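Local coordinates for delta-aminolevulinic acid dehydratase (Toxoplasma gondii ME49, PDB 3OBK), which catalyses the condensation of two molecules of 5-aminolevulinic acid to porphobilinogen, the monopyrrole precursor of haem and other tetrapyrroles, at residues M265-L270 and V288-S293. Residues are numbered along the deposited sequence; the frame is centred on the assembly and turned at random.
Sequences MVKPGL and VAYHVS. With PBG (3-[5-(aminomethyl)-4-(carboxymethyl)-1H-pyrrol-3-yl]propanoic acid), chain L.
Lys267 and Tyr290 reach side by side, in the same direction, from neighbouring parallel strands toward the bound porphobilinogen. Lys267 CG, set anti to its backbone N (chi1 176°), lies 3.8 Å from Tyr290 CB, and CD follows near CD2 of the ring. The extended lysine chain brings Lys267 NZ to 3.1 Å from C4A of the product's pyrrole ring and close to the like-charged Lys213 NZ, which is hydrogen-bonded to the product. Tyr290 CE1 approaches the propionate oxygen O3A, while its hydroxyl is hydrogen-bonded to Tyr332, whose own hydroxyl also bonds the product. On the side of Tyr290 toward the strand starts, Met265, bent about CB-CG (chi2 85°), sets SD at the edge of the tyrosine ring, 5.4 Å from its centroid, a Met-aromatic contact; a second bend, about CG-SD, turns Met265 CE onto Val288 CG1 at 3.6 Å. Val292 CG1 packs across Lys267 CG and Pro268 CB.

The propionate is gripped by Ser293: its N donates to O3A at 2.9 Å and more weakly to O4A, and OG donates to O4A at 2.8 Å. Val292 occupies the N-cap position of helix 293-305, so the carboxylate sits at the helix start, whose dipole would be expected to steady its negative charge.

Behind these side chains, Val266 N donates to Val288 O (3.0 Å) and Tyr290 N to Val266 O (3.2 Å), fixing the strand register. A cis peptide precedes Pro268, where the chain leaves the strand; Glu295 then takes hydrogen bonds from the backbone N of Gly269, Leu270 and Val292. Strands 263-267 and 287-291, linked through helix 273-282, form a beta-alpha-beta unit of the TIM barrel, with the porphobilinogen pocket at the C-terminal ends of its strands.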
loop_
_atom_site.group_PDB
_atom_site.type_symbol
_atom_site.label_atom_id
_atom_site.label_comp_id
_atom_site.label_asym_id
_atom_site.label_seq_id
_atom_site.Cartn_x
_atom_site.Cartn_y
_atom_site.Cartn_z
ATOM N N MET A 265 -23.224 8.932 -3.070
ATOM C CA MET A 265 -24.241 7.920 -3.249
ATOM C C MET A 265 -23.834 6.980 -4.374
ATOM O O MET A 265 -23.354 7.430 -5.430
ATOM C CB MET A 265 -25.545 8.609 -3.605
ATOM C CG MET A 265 -26.696 7.703 -4.113
ATOM S SD MET A 265 -27.697 6.942 -2.833
ATOM C CE MET A 265 -28.579 8.355 -2.159
ATOM N N VAL A 266 -23.980 5.679 -4.144
ATOM C CA VAL A 266 -23.855 4.679 -5.207
ATOM C C VAL A 266 -25.224 4.110 -5.417
ATOM O O VAL A 266 -25.913 3.772 -4.447
ATOM C CB VAL A 266 -22.943 3.502 -4.822
ATOM C CG1 VAL A 266 -22.977 2.379 -5.938
ATOM C CG2 VAL A 266 -21.546 4.001 -4.541
ATOM N N LYS A 267 -25.600 3.972 -6.679
ATOM C CA LYS A 267 -26.924 3.554 -7.042
ATOM C C LYS A 267 -26.844 2.924 -8.378
ATOM O O LYS A 267 -26.175 3.463 -9.254
ATOM C CB LYS A 267 -27.780 4.777 -7.161
ATOM C CG LYS A 267 -29.219 4.591 -7.642
ATOM C CD LYS A 267 -29.800 5.973 -7.599
ATOM C CE LYS A 267 -31.005 6.215 -8.434
ATOM N NZ LYS A 267 -31.103 7.715 -8.625
ATOM N N PRO A 268 -27.530 1.791 -8.571
ATOM C CA PRO A 268 -28.348 1.023 -7.624
ATOM C C PRO A 268 -27.588 0.362 -6.478
ATOM O O PRO A 268 -26.451 0.691 -6.232
ATOM C CB PRO A 268 -29.027 -0.024 -8.516
ATOM C CG PRO A 268 -28.987 0.584 -9.900
ATOM C CD PRO A 268 -27.727 1.348 -9.956
ATOM N N GLY A 269 -28.243 -0.561 -5.780
ATOM C CA GLY A 269 -27.794 -0.997 -4.458
ATOM C C GLY A 269 -27.054 -2.312 -4.417
ATOM O O GLY A 269 -25.855 -2.355 -4.636
ATOM N N LEU A 270 -27.778 -3.389 -4.147
ATOM C CA LEU A 270 -27.177 -4.703 -3.993
ATOM C C LEU A 270 -26.292 -5.087 -5.175
ATOM O O LEU A 270 -25.188 -5.583 -4.983
ATOM C CB LEU A 270 -28.248 -5.782 -3.776
ATOM C CG LEU A 270 -28.889 -5.794 -2.404
ATOM C CD1 LEU A 270 -29.843 -6.979 -2.315
ATOM C CD2 LEU A 270 -27.835 -5.843 -1.303
ATOM N N VAL A 288 -23.570 6.658 0.938
ATOM C CA VAL A 288 -24.972 6.306 0.920
ATOM C C VAL A 288 -25.173 5.367 -0.226
ATOM O O VAL A 288 -24.513 5.473 -1.243
ATOM C CB VAL A 288 -25.892 7.574 0.756
ATOM C CG1 VAL A 288 -27.307 7.246 1.065
ATOM C CG2 VAL A 288 -25.428 8.693 1.675
ATOM N N ALA A 289 -26.063 4.410 -0.042
ATOM C CA ALA A 289 -26.433 3.459 -1.091
ATOM C C ALA A 289 -27.953 3.536 -1.302
ATOM O O ALA A 289 -28.676 3.861 -0.383
ATOM C CB ALA A 289 -25.998 2.087 -0.707
ATOM N N TYR A 290 -28.427 3.272 -2.516
ATOM C CA TYR A 290 -29.851 3.329 -2.820
ATOM C C TYR A 290 -30.339 1.935 -3.213
ATOM O O TYR A 290 -29.934 1.383 -4.238
ATOM C CB TYR A 290 -30.107 4.295 -3.958
ATOM C CG TYR A 290 -31.483 4.923 -3.987
ATOM C CD1 TYR A 290 -32.645 4.162 -4.001
ATOM C CD2 TYR A 290 -31.620 6.303 -4.055
ATOM C CE1 TYR A 290 -33.927 4.781 -4.065
ATOM C CE2 TYR A 290 -32.868 6.918 -4.099
ATOM C CZ TYR A 290 -34.010 6.168 -4.110
ATOM O OH TYR A 290 -35.207 6.849 -4.169
ATOM N N HIS A 291 -31.211 1.389 -2.365
ATOM C CA HIS A 291 -31.952 0.177 -2.632
ATOM C C HIS A 291 -33.151 0.564 -3.508
ATOM O O HIS A 291 -34.181 1.012 -2.978
ATOM C CB HIS A 291 -32.408 -0.416 -1.304
ATOM C CG HIS A 291 -32.922 -1.817 -1.391
ATOM N ND1 HIS A 291 -34.018 -2.244 -0.670
ATOM C CD2 HIS A 291 -32.488 -2.889 -2.093
ATOM C CE1 HIS A 291 -34.227 -3.527 -0.919
ATOM N NE2 HIS A 291 -33.310 -3.944 -1.775
ATOM N N VAL A 292 -33.009 0.411 -4.824
ATOM C CA VAL A 292 -33.885 1.082 -5.767
ATOM C C VAL A 292 -35.185 0.336 -6.031
ATOM O O VAL A 292 -35.317 -0.847 -5.720
ATOM C CB VAL A 292 -33.201 1.315 -7.120
ATOM C CG1 VAL A 292 -31.878 2.023 -6.937
ATOM C CG2 VAL A 292 -33.042 0.008 -7.888
ATOM N N SER A 293 -36.135 1.051 -6.640
ATOM C CA SER A 293 -37.483 0.566 -6.854
ATOM C C SER A 293 -37.521 -0.850 -7.405
ATOM O O SER A 293 -38.308 -1.671 -6.982
ATOM C CB SER A 293 -38.184 1.499 -7.825
ATOM O OG SER A 293 -37.551 1.502 -9.100
HETATM C CHA PBG L . -34.107 10.662 -11.486
HETATM C C1A PBG L . -34.170 9.523 -10.521
HETATM C C2A PBG L . -34.338 8.178 -10.839
HETATM C C3A PBG L . -34.330 7.499 -9.634
HETATM C C4A PBG L . -34.072 8.426 -8.641
HETATM N NA PBG L . -34.007 9.645 -9.196
HETATM C C5A PBG L . -34.659 7.559 -12.178
HETATM C C6A PBG L . -33.603 7.591 -13.196
HETATM O O1A PBG L . -32.676 8.427 -13.026
HETATM O O2A PBG L . -33.694 6.873 -14.217
HETATM C C7A PBG L . -34.559 6.047 -9.469
HETATM C C8A PBG L . -34.809 5.560 -8.090
HETATM C C9A PBG L . -35.336 4.196 -7.923
HETATM O O3A PBG L . -35.924 3.943 -6.876
HETATM O O4A PBG L . -35.473 3.393 -8.859
HETATM N N1 PBG L . -32.880 11.380 -11.603
#